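Local coordinates for protein 3-hydroxyadipyl-CoA dehydrogenase (Escherichia coli, PDB 3MOG) that catalyses the NAD-dependent oxidation of 3-hydroxyadipyl-CoA to 3-oxoadipyl-CoA in the breakdown of phenylacetate, working as a homotrimer, at residues V109-P112 and Q113-L116; N360-S363 and A364-A368; T417-R420 and L421-Y425; L444-N447 and L448-H451. All blocks are in the same frame, centred on the assembly; numbering follows the deposited sequence. Where two conformers were deposited one is given.

Contact 1. Residues V109-P112 and Q113-L116; sequences VCPP and QTLL
Pro-111 and Thr-114 meet at the two ends of a tight reversal of the chain. The backbone N of Thr-114 donates to Pro-111 O over 3.2 Å, a fairly straight bond (162° at the hydrogen). The side chains follow the same pairing: Pro-111 CG lies 3.5 Å from Thr-114 OG1. With OG1 anti to the carbonyl carbon (chi1 -84°), the threonine turns its hydroxyl to the proline ring and leaves its methyl to the cysteine, Thr-114 CG2 being 3.9 Å from Cys-110 CB. Gln-113 folds back over the turn. Its chain bends at chi2 (-91°), which brings the amide slantwise across the Pro-111 ring, with OE1 and NE2 of Gln-113 each 3.6 Å from Pro-111 CB; this is van der Waals contact without a hydrogen bond. The four residues Pro-111 to Thr-114 form a type I beta turn, with Pro-112 and Gln-113 at its corners, and the turn links helix 96-109 to strand 115-118 in the Rossmann-type NAD-binding domain. Cys-110, the first residue to leave helical geometry, precedes the turn and brings SG to within 4.4 Å of Leu-116 CD2. Farther out, Leu-116 also packs on Phe-103 and Leu-106 of the preceding helix. The hydroxyl of Thr-114 is hydrogen-bonded to Ala-85 O, and Arg-137 NH1 bonds to Thr-114 O and more weakly to Pro-111 O, tying the turn to the residue just ahead of strand 138-143.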
loop_
_atom_site.group_PDB
_atom_site.type_symbol
_atom_site.label_atom_id
_atom_site.label_comp_id
_atom_site.label_asym_id
_atom_site.label_seq_id
_atom_site.Cartn_x
_atom_site.Cartn_y
_atom_site.Cartn_z
ATOM N N VAL C 109 -2.719 36.649 22.958
ATOM C CA VAL C 109 -2.620 36.750 24.423
ATOM C C VAL C 109 -1.175 36.957 24.917
ATOM O O VAL C 109 -0.912 37.879 25.679
ATOM C CB VAL C 109 -3.279 35.510 25.116
ATOM C CG1 VAL C 109 -2.866 35.387 26.579
ATOM C CG2 VAL C 109 -4.800 35.564 24.993
ATOM N N CYS C 110 -0.251 36.124 24.439
ATOM C CA CYS C 110 1.140 36.103 24.917
ATOM C C CYS C 110 2.071 36.971 24.068
ATOM O O CYS C 110 1.778 37.215 22.894
ATOM C CB CYS C 110 1.669 34.662 24.895
ATOM S SG CYS C 110 0.564 33.454 25.611
ATOM N N PRO C 111 3.205 37.429 24.653
ATOM C CA PRO C 111 4.280 38.030 23.845
ATOM C C PRO C 111 4.826 37.074 22.767
ATOM O O PRO C 111 4.751 35.855 22.931
ATOM C CB PRO C 111 5.377 38.349 24.881
ATOM C CG PRO C 111 4.934 37.733 26.172
ATOM C CD PRO C 111 3.453 37.609 26.096
ATOM N N PRO C 112 5.368 37.623 21.667
ATOM C CA PRO C 112 5.936 36.784 20.605
ATOM C C PRO C 112 7.265 36.075 20.956
ATOM O O PRO C 112 7.799 35.339 20.122
ATOM C CB PRO C 112 6.140 37.776 19.449
ATOM C CG PRO C 112 5.212 38.925 19.759
ATOM C CD PRO C 112 5.261 39.032 21.246
ATOM N N GLN C 113 7.789 36.281 22.164
ATOM C CA GLN C 113 8.969 35.528 22.613
ATOM C C GLN C 113 8.615 34.387 23.585
ATOM O O GLN C 113 9.498 33.676 24.073
ATOM C CB GLN C 113 10.049 36.456 23.204
ATOM C CG GLN C 113 9.750 37.021 24.600
ATOM C CD GLN C 113 9.020 38.359 24.574
ATOM O OE1 GLN C 113 8.636 38.862 23.513
ATOM N NE2 GLN C 113 8.826 38.942 25.755
ATOM N N THR C 114 7.324 34.224 23.859
ATOM C CA THR C 114 6.844 33.149 24.722
ATOM C C THR C 114 6.824 31.842 23.939
ATOM O O THR C 114 6.277 31.778 22.833
ATOM C CB THR C 114 5.454 33.498 25.324
ATOM O OG1 THR C 114 5.648 34.299 26.496
ATOM C CG2 THR C 114 4.643 32.247 25.706
ATOM N N LEU C 115 7.446 30.814 24.510
ATOM C CA LEU C 115 7.493 29.487 23.894
ATOM C C LEU C 115 6.124 28.825 24.004
ATOM O O LEU C 115 5.505 28.823 25.067
ATOM C CB LEU C 115 8.576 28.633 24.558
ATOM C CG LEU C 115 9.912 29.330 24.896
ATOM C CD1 LEU C 115 10.832 28.395 25.661
ATOM C CD2 LEU C 115 10.629 29.880 23.662
ATOM N N LEU C 116 5.634 28.311 22.884
ATOM C CA LEU C 116 4.307 27.722 22.823
ATOM C C LEU C 116 4.434 26.259 22.463
ATOM O O LEU C 116 4.731 25.906 21.330
ATOM C CB LEU C 116 3.426 28.448 21.799
ATOM C CG LEU C 116 3.056 29.915 22.010
ATOM C CD1 LEU C 116 2.117 30.391 20.888
ATOM C CD2 LEU C 116 2.436 30.122 23.377
#

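Contact 2. Residues N360-S363 and A364-A368; sequences NPDS and ATRKA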
loop_
_atom_site.group_PDB
_atom_site.type_symbol
_atom_site.label_atom_id
_atom_site.label_comp_id
_atom_site.label_asym_id
_atom_site.label_seq_id
_atom_site.Cartn_x
_atom_site.Cartn_y
_atom_site.Cartn_z
ATOM N N ASN C 360 12.931 -34.556 12.460
ATOM C CA ASN C 360 13.711 -35.048 13.601
ATOM C C ASN C 360 13.037 -36.245 14.246
ATOM O O ASN C 360 11.818 -36.231 14.458
ATOM C CB ASN C 360 13.885 -33.988 14.696
ATOM C CG ASN C 360 14.916 -32.933 14.350
ATOM O OD1 ASN C 360 15.332 -32.798 13.203
ATOM N ND2 ASN C 360 15.326 -32.163 15.354
ATOM N N PRO C 361 13.828 -37.292 14.541
ATOM C CA PRO C 361 13.388 -38.292 15.498
ATOM C C PRO C 361 13.433 -37.646 16.867
ATOM O O PRO C 361 14.370 -36.891 17.164
ATOM C CB PRO C 361 14.460 -39.387 15.400
ATOM C CG PRO C 361 15.195 -39.115 14.110
ATOM C CD PRO C 361 15.127 -37.635 13.931
ATOM N N ASP C 362 12.432 -37.948 17.691
ATOM C CA ASP C 362 12.270 -37.330 19.013
ATOM C C ASP C 362 13.479 -37.532 19.935
ATOM O O ASP C 362 13.651 -36.789 20.907
ATOM C CB ASP C 362 10.978 -37.824 19.688
ATOM C CG ASP C 362 9.706 -37.393 18.940
ATOM O OD1 ASP C 362 9.750 -37.242 17.703
ATOM O OD2 ASP C 362 8.654 -37.208 19.592
ATOM N N SER C 363 14.308 -38.527 19.615
ATOM C CA SER C 363 15.528 -38.815 20.368
ATOM C C SER C 363 16.592 -37.743 20.125
ATOM O O SER C 363 17.319 -37.354 21.042
ATOM C CB SER C 363 16.076 -40.205 20.008
ATOM O OG SER C 363 16.329 -40.323 18.616
ATOM N N ALA C 364 16.668 -37.274 18.882
ATOM C CA ALA C 364 17.590 -36.215 18.497
ATOM C C ALA C 364 17.203 -34.858 19.119
ATOM O O ALA C 364 18.065 -34.121 19.611
ATOM C CB ALA C 364 17.663 -36.129 16.980
ATOM N N THR C 365 15.901 -34.556 19.120
ATOM C CA THR C 365 15.360 -33.342 19.749
ATOM C C THR C 365 15.674 -33.350 21.250
ATOM O O THR C 365 16.185 -32.356 21.788
ATOM C CB THR C 365 13.827 -33.195 19.477
ATOM O OG1 THR C 365 13.595 -33.106 18.067
ATOM C CG2 THR C 365 13.248 -31.961 20.128
ATOM N N ARG C 366 15.413 -34.490 21.898
ATOM C CA ARG C 366 15.667 -34.659 23.336
ATOM C C ARG C 366 17.131 -34.459 23.720
ATOM O O ARG C 366 17.406 -33.826 24.730
ATOM C CB ARG C 366 15.122 -35.999 23.858
ATOM C CG ARG C 366 13.615 -35.966 24.114
ATOM C CD ARG C 366 13.081 -37.252 24.734
ATOM N NE ARG C 366 11.695 -37.100 25.184
ATOM C CZ ARG C 366 10.616 -37.305 24.426
ATOM N NH1 ARG C 366 10.736 -37.682 23.159
ATOM N NH2 ARG C 366 9.404 -37.134 24.938
ATOM N N LYS C 367 18.060 -34.962 22.909
ATOM C CA LYS C 367 19.501 -34.682 23.116
ATOM C C LYS C 367 19.806 -33.176 23.211
ATOM O O LYS C 367 20.540 -32.736 24.111
ATOM C CB LYS C 367 20.365 -35.307 22.014
ATOM C CG LYS C 367 20.528 -36.813 22.107
ATOM C CD LYS C 367 21.307 -37.348 20.908
ATOM C CE LYS C 367 21.476 -38.862 20.978
ATOM N NZ LYS C 367 22.389 -39.363 19.908
ATOM N N ALA C 368 19.230 -32.403 22.285
ATOM C CA ALA C 368 19.394 -30.951 22.253
ATOM C C ALA C 368 18.720 -30.269 23.442
ATOM O O ALA C 368 19.279 -29.328 24.002
ATOM C CB ALA C 368 18.875 -30.382 20.940
HETATM O O HOH W 1 11.155 -34.207 17.188
#
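Arg-366 reaches back toward Asp-362 in the first turn of helix 362-373, the helix of a beta-alpha-beta unit between strands 351-356 and 378-381 in the reduced Rossmann-fold domain. Its CB lies 3.4 Å from Asp-362 O, the same carbonyl oxygen that accepts the arginine's own backbone N, and CG is slightly nearer still. With CG anti to the carbonyl carbon (chi1 -80°) and the chain extended from there to NE, the aliphatic part runs past that oxygen and CD moves away from it. At the tip, NH1 of Arg-366 comes 3.5 Å from Asp-362 CB, which lies at the guanidinium edge and near its plane. The carboxylate and guanidinium planes are 27° apart, but Asp-362 OD2 stays 4.2 Å from Arg-366 NH1, too far for a salt bridge; the attraction is probably only a modest electrostatic one. Arg-366 also packs on Val-298 and Phe-302.

Pro-361 occupies the N-cap position, where its carbonyl O accepts Ala-364 N at 2.9 Å and, more weakly, Thr-365 N. Lys-367 follows a similar path one residue on, its CG passing Ser-363 O at 3.4 Å before NZ reaches a salt bridge with Asp-318. Asn-360 ND2 bonds to Val-341 O, at the start of strand 341-345, and gives a weak, 3.4 Å hydrogen bond to Thr-365 OG1. That hydroxyl also shares a 2.8 Å hydrogen bond with a water, which in turn donates weakly to Asp-362 OD1.

Contact 3. Residues T417-R420 and L421-Y425; sequences TAMR and LGVNY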
loop_
_atom_site.group_PDB
_atom_site.type_symbol
_atom_site.label_atom_id
_atom_site.label_comp_id
_atom_site.label_asym_id
_atom_site.label_seq_id
_atom_site.Cartn_x
_atom_site.Cartn_y
_atom_site.Cartn_z
ATOM N N THR C 417 18.757 6.671 23.609
ATOM C CA THR C 417 18.253 7.220 24.862
ATOM C C THR C 417 16.741 7.119 24.948
ATOM O O THR C 417 16.209 6.632 25.947
ATOM C CB THR C 417 18.696 8.665 25.038
ATOM O OG1 THR C 417 20.127 8.702 25.082
ATOM C CG2 THR C 417 18.137 9.252 26.318
ATOM N N ALA C 418 16.058 7.528 23.879
ATOM C CA ALA C 418 14.602 7.457 23.822
ATOM C C ALA C 418 14.034 6.074 24.097
ATOM O O ALA C 418 13.048 5.930 24.820
ATOM C CB ALA C 418 14.096 7.984 22.480
ATOM N N MET C 419 14.662 5.051 23.530
ATOM C CA MET C 419 14.188 3.699 23.717
ATOM C C MET C 419 14.528 3.164 25.131
ATOM O O MET C 419 13.753 2.401 25.711
ATOM C CB MET C 419 14.700 2.792 22.591
ATOM C CG MET C 419 14.332 3.276 21.165
ATOM S SD MET C 419 12.711 4.049 20.958
ATOM C CE MET C 419 11.666 2.627 21.126
ATOM N N ARG C 420 15.674 3.561 25.677
ATOM C CA ARG C 420 16.011 3.221 27.063
ATOM C C ARG C 420 15.066 3.875 28.070
ATOM O O ARG C 420 14.632 3.236 29.023
ATOM C CB ARG C 420 17.448 3.615 27.390
ATOM C CG ARG C 420 18.415 2.452 27.490
ATOM C CD ARG C 420 19.797 2.951 27.877
ATOM N NE ARG C 420 20.423 3.673 26.774
ATOM C CZ ARG C 420 20.788 4.952 26.794
ATOM N NH1 ARG C 420 20.594 5.692 27.881
ATOM N NH2 ARG C 420 21.362 5.482 25.719
ATOM N N LEU C 421 14.743 5.149 27.863
ATOM C CA LEU C 421 13.948 5.878 28.855
ATOM C C LEU C 421 12.442 5.857 28.613
ATOM O O LEU C 421 11.674 5.714 29.558
ATOM C CB LEU C 421 14.493 7.298 29.036
ATOM C CG LEU C 421 15.937 7.316 29.595
ATOM C CD1 LEU C 421 16.465 8.725 29.731
ATOM C CD2 LEU C 421 16.072 6.572 30.945
ATOM N N GLY C 422 12.020 5.960 27.356
ATOM C CA GLY C 422 10.593 6.007 27.037
ATOM C C GLY C 422 9.862 4.684 27.184
ATOM O O GLY C 422 8.688 4.662 27.557
ATOM N N VAL C 423 10.551 3.582 26.891
ATOM C CA VAL C 423 9.923 2.265 26.912
ATOM C C VAL C 423 10.804 1.209 27.558
ATOM O O VAL C 423 10.534 0.017 27.422
ATOM C CB VAL C 423 9.520 1.785 25.487
ATOM C CG1 VAL C 423 8.159 2.368 25.045
ATOM C CG2 VAL C 423 10.601 2.134 24.505
ATOM N N ASN C 424 11.859 1.645 28.244
ATOM C CA ASN C 424 12.712 0.763 29.062
ATOM C C ASN C 424 13.285 -0.486 28.392
ATOM O O ASN C 424 13.277 -1.569 28.975
ATOM C CB ASN C 424 12.028 0.411 30.385
ATOM C CG ASN C 424 12.350 1.399 31.481
ATOM O OD1 ASN C 424 13.408 1.314 32.112
ATOM N ND2 ASN C 424 11.442 2.343 31.715
ATOM N N TYR C 425 13.771 -0.323 27.161
ATOM C CA TYR C 425 14.410 -1.417 26.419
ATOM C C TYR C 425 15.781 -1.627 27.063
ATOM O O TYR C 425 16.389 -0.656 27.508
ATOM C CB TYR C 425 14.537 -1.048 24.931
ATOM C CG TYR C 425 13.241 -1.136 24.127
ATOM C CD1 TYR C 425 12.027 -1.401 24.745
ATOM C CD2 TYR C 425 13.239 -0.931 22.742
ATOM C CE1 TYR C 425 10.839 -1.489 24.004
ATOM C CE2 TYR C 425 12.058 -1.010 21.997
ATOM C CZ TYR C 425 10.861 -1.277 22.645
ATOM O OH TYR C 425 9.680 -1.352 21.942
#
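Met-419 lies side by side with both Tyr-425 and Val-423, pointing the same way. The methionine is bent at both chi2 and chi3 (-36° and -72°), which curls Met-419 CE round to within 3.6 Å of Val-423 CG2 and 3.8 Å of Tyr-425 CE2, the methyl reaching the ring obliquely. Val-423 CG2 itself sits over one face of the tyrosine ring, offset toward the rim. In the backbone, Tyr-425 N donates an almost straight bond (173°) to Met-419 O, so the chain that has left the helix is drawn back against its last turn. Elsewhere on the helix, Thr-417 and Leu-421 also run in the same direction, Thr-417 CG2 touching Leu-421 CD1 at 3.8 Å, and both pack on Leu-152 and Gln-179 of the NAD-binding domain. Were Leu-421 an alanine, the Thr-417 methyl would probably lose this neighbour and a gap open against Leu-152. Phe-226 meets Tyr-425 edge-to-face. The arrangement is that of a helix C-terminus: the i to i+4 bonds, the last from Gly-422 N to Ala-418 O, give way to an i to i+6 bond from Tyr-425 N to Met-419 O, with Asn-424 in left-handed conformation, at the C-terminal end of helix 412-422 of the second C-terminal-type domain.

Contact 4. Residues L444-N447 and L448-H451; sequences LLEN and LQHH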
loop_
_atom_site.group_PDB
_atom_site.type_symbol
_atom_site.label_atom_id
_atom_site.label_comp_id
_atom_site.label_asym_id
_atom_site.label_seq_id
_atom_site.Cartn_x
_atom_site.Cartn_y
_atom_site.Cartn_z
ATOM N N LEU C 444 19.774 -12.250 8.747
ATOM C CA LEU C 444 18.472 -12.631 9.266
ATOM C C LEU C 444 17.328 -11.957 8.501
ATOM O O LEU C 444 16.446 -12.639 7.965
ATOM C CB LEU C 444 18.419 -12.287 10.748
ATOM C CG LEU C 444 17.123 -12.360 11.553
ATOM C CD1 LEU C 444 16.491 -13.718 11.479
ATOM C CD2 LEU C 444 17.499 -12.061 12.986
ATOM N N LEU C 445 17.365 -10.631 8.420
ATOM C CA LEU C 445 16.317 -9.886 7.725
ATOM C C LEU C 445 16.222 -10.262 6.245
ATOM O O LEU C 445 15.108 -10.407 5.730
ATOM C CB LEU C 445 16.454 -8.365 7.941
ATOM C CG LEU C 445 16.180 -7.869 9.375
ATOM C CD1 LEU C 445 16.517 -6.424 9.536
ATOM C CD2 LEU C 445 14.735 -8.065 9.801
ATOM N N GLU C 446 17.369 -10.466 5.583
ATOM C CA GLU C 446 17.399 -10.946 4.182
ATOM C C GLU C 446 16.716 -12.290 4.033
ATOM O O GLU C 446 15.960 -12.496 3.075
ATOM C CB GLU C 446 18.826 -11.038 3.622
ATOM C CG GLU C 446 19.448 -9.696 3.259
ATOM C CD GLU C 446 20.866 -9.815 2.701
ATOM O OE1 GLU C 446 21.643 -10.639 3.213
ATOM O OE2 GLU C 446 21.203 -9.080 1.751
ATOM N N ASN C 447 16.959 -13.192 4.986
ATOM C CA ASN C 447 16.286 -14.501 4.987
ATOM C C ASN C 447 14.790 -14.378 5.216
ATOM O O ASN C 447 14.003 -14.996 4.506
ATOM C CB ASN C 447 16.902 -15.444 6.017
ATOM C CG ASN C 447 18.150 -16.141 5.500
ATOM O OD1 ASN C 447 18.279 -16.421 4.308
ATOM N ND2 ASN C 447 19.076 -16.411 6.396
ATOM N N LEU C 448 14.395 -13.560 6.190
ATOM C CA LEU C 448 12.969 -13.276 6.404
ATOM C C LEU C 448 12.298 -12.678 5.162
ATOM O O LEU C 448 11.212 -13.107 4.783
ATOM C CB LEU C 448 12.768 -12.378 7.620
ATOM C CG LEU C 448 13.197 -12.998 8.956
ATOM C CD1 LEU C 448 12.999 -12.012 10.045
ATOM C CD2 LEU C 448 12.397 -14.272 9.256
ATOM N N GLN C 449 12.985 -11.725 4.523
ATOM C CA GLN C 449 12.515 -11.045 3.309
ATOM C C GLN C 449 12.350 -12.035 2.169
ATOM O O GLN C 449 11.353 -11.999 1.459
ATOM C CB GLN C 449 13.490 -9.921 2.902
ATOM C CG GLN C 449 13.133 -9.177 1.605
ATOM C CD GLN C 449 14.291 -8.349 1.058
ATOM O OE1 GLN C 449 14.081 -7.305 0.429
ATOM N NE2 GLN C 449 15.526 -8.809 1.299
ATOM N N HIS C 450 13.331 -12.916 1.995
ATOM C CA HIS C 450 13.214 -13.988 1.017
ATOM C C HIS C 450 12.054 -14.953 1.336
ATOM O O HIS C 450 11.233 -15.226 0.467
ATOM C CB HIS C 450 14.526 -14.753 0.852
ATOM C CG HIS C 450 14.422 -15.887 -0.115
ATOM N ND1 HIS C 450 14.426 -15.698 -1.482
ATOM C CD2 HIS C 450 14.259 -17.218 0.084
ATOM C CE1 HIS C 450 14.285 -16.866 -2.084
ATOM N NE2 HIS C 450 14.183 -17.802 -1.157
ATOM N N HIS C 451 11.977 -15.439 2.573
ATOM C CA HIS C 451 10.942 -16.394 2.941
ATOM C C HIS C 451 9.526 -15.856 2.708
ATOM O O HIS C 451 8.695 -16.529 2.094
ATOM C CB HIS C 451 11.070 -16.830 4.398
ATOM C CG HIS C 451 10.118 -17.923 4.763
ATOM N ND1 HIS C 451 10.449 -19.256 4.653
ATOM C CD2 HIS C 451 8.836 -17.886 5.200
ATOM C CE1 HIS C 451 9.412 -19.994 5.009
ATOM N NE2 HIS C 451 8.421 -19.185 5.349
#
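A chi1 of 171° swings Leu-444 CG away from its own N, whereas Leu-448 CG (chi1 -64°) lies beside its N and anti to the carbonyl carbon. These different settings bring the two side chains alongside each other, pointing the same way, with Leu-444 CD1 4.1 Å from Leu-448 CD1. The latter methyl also approaches Leu-445 CD2, at 4.3 Å, so it touches both leucines of the preceding turn. Leu-448 CG rests 3.4 Å from Leu-444 O, close beside the oxygen that its own backbone N binds at 2.9 Å and nearly straight (170°). Three further i to i+4 bonds run in step, the last from His-451 N to Asn-447 O. These residues make up two turns of the amphipathic helix 438-452 in the second C-terminal-type domain: the leucines are buried, with Leu-444 and Leu-445 against Ala-395 of helix 390-406 and Leu-448 against Pro-386. The remaining faces carry polar groups. Gln-449, extended beyond CG, lays NE2 4.0 Å from Glu-446 CA, while the glutamate's carboxylate forms a salt bridge with Arg-464 of its own chain. Asn-447 ND2 bonds to Gln-326 O. At the far end the helix faces the trimer interface, where His-451 NE2 is hydrogen-bonded to Ser-461 OG of a neighbouring subunit, whose Arg-464 donates from NE to His-451 O and packs on His-450.

Overall arrangement
The four contacts follow one another along the chain and sample three parts of an elongated subunit. Contact 1 is the turn leading into strand 115-118 of the eight-stranded sheet; contact 2 starts helix 362-373, linking two strands of the six-stranded sheet. Their centres lie about 71 Å apart, on opposite sides of the chain's centre. Contacts 3 and 4 share the second C-terminal-type helical domain, with centres about 27 Å apart. Contact 3 sits about 7 Å from the chain's spatial centre and packs on strands 152-157 and 179-184 of the sheet that contact 1 leads into. Contact 4 reaches the other subunits, so this helical domain probably takes part in both domain joining and trimer assembly.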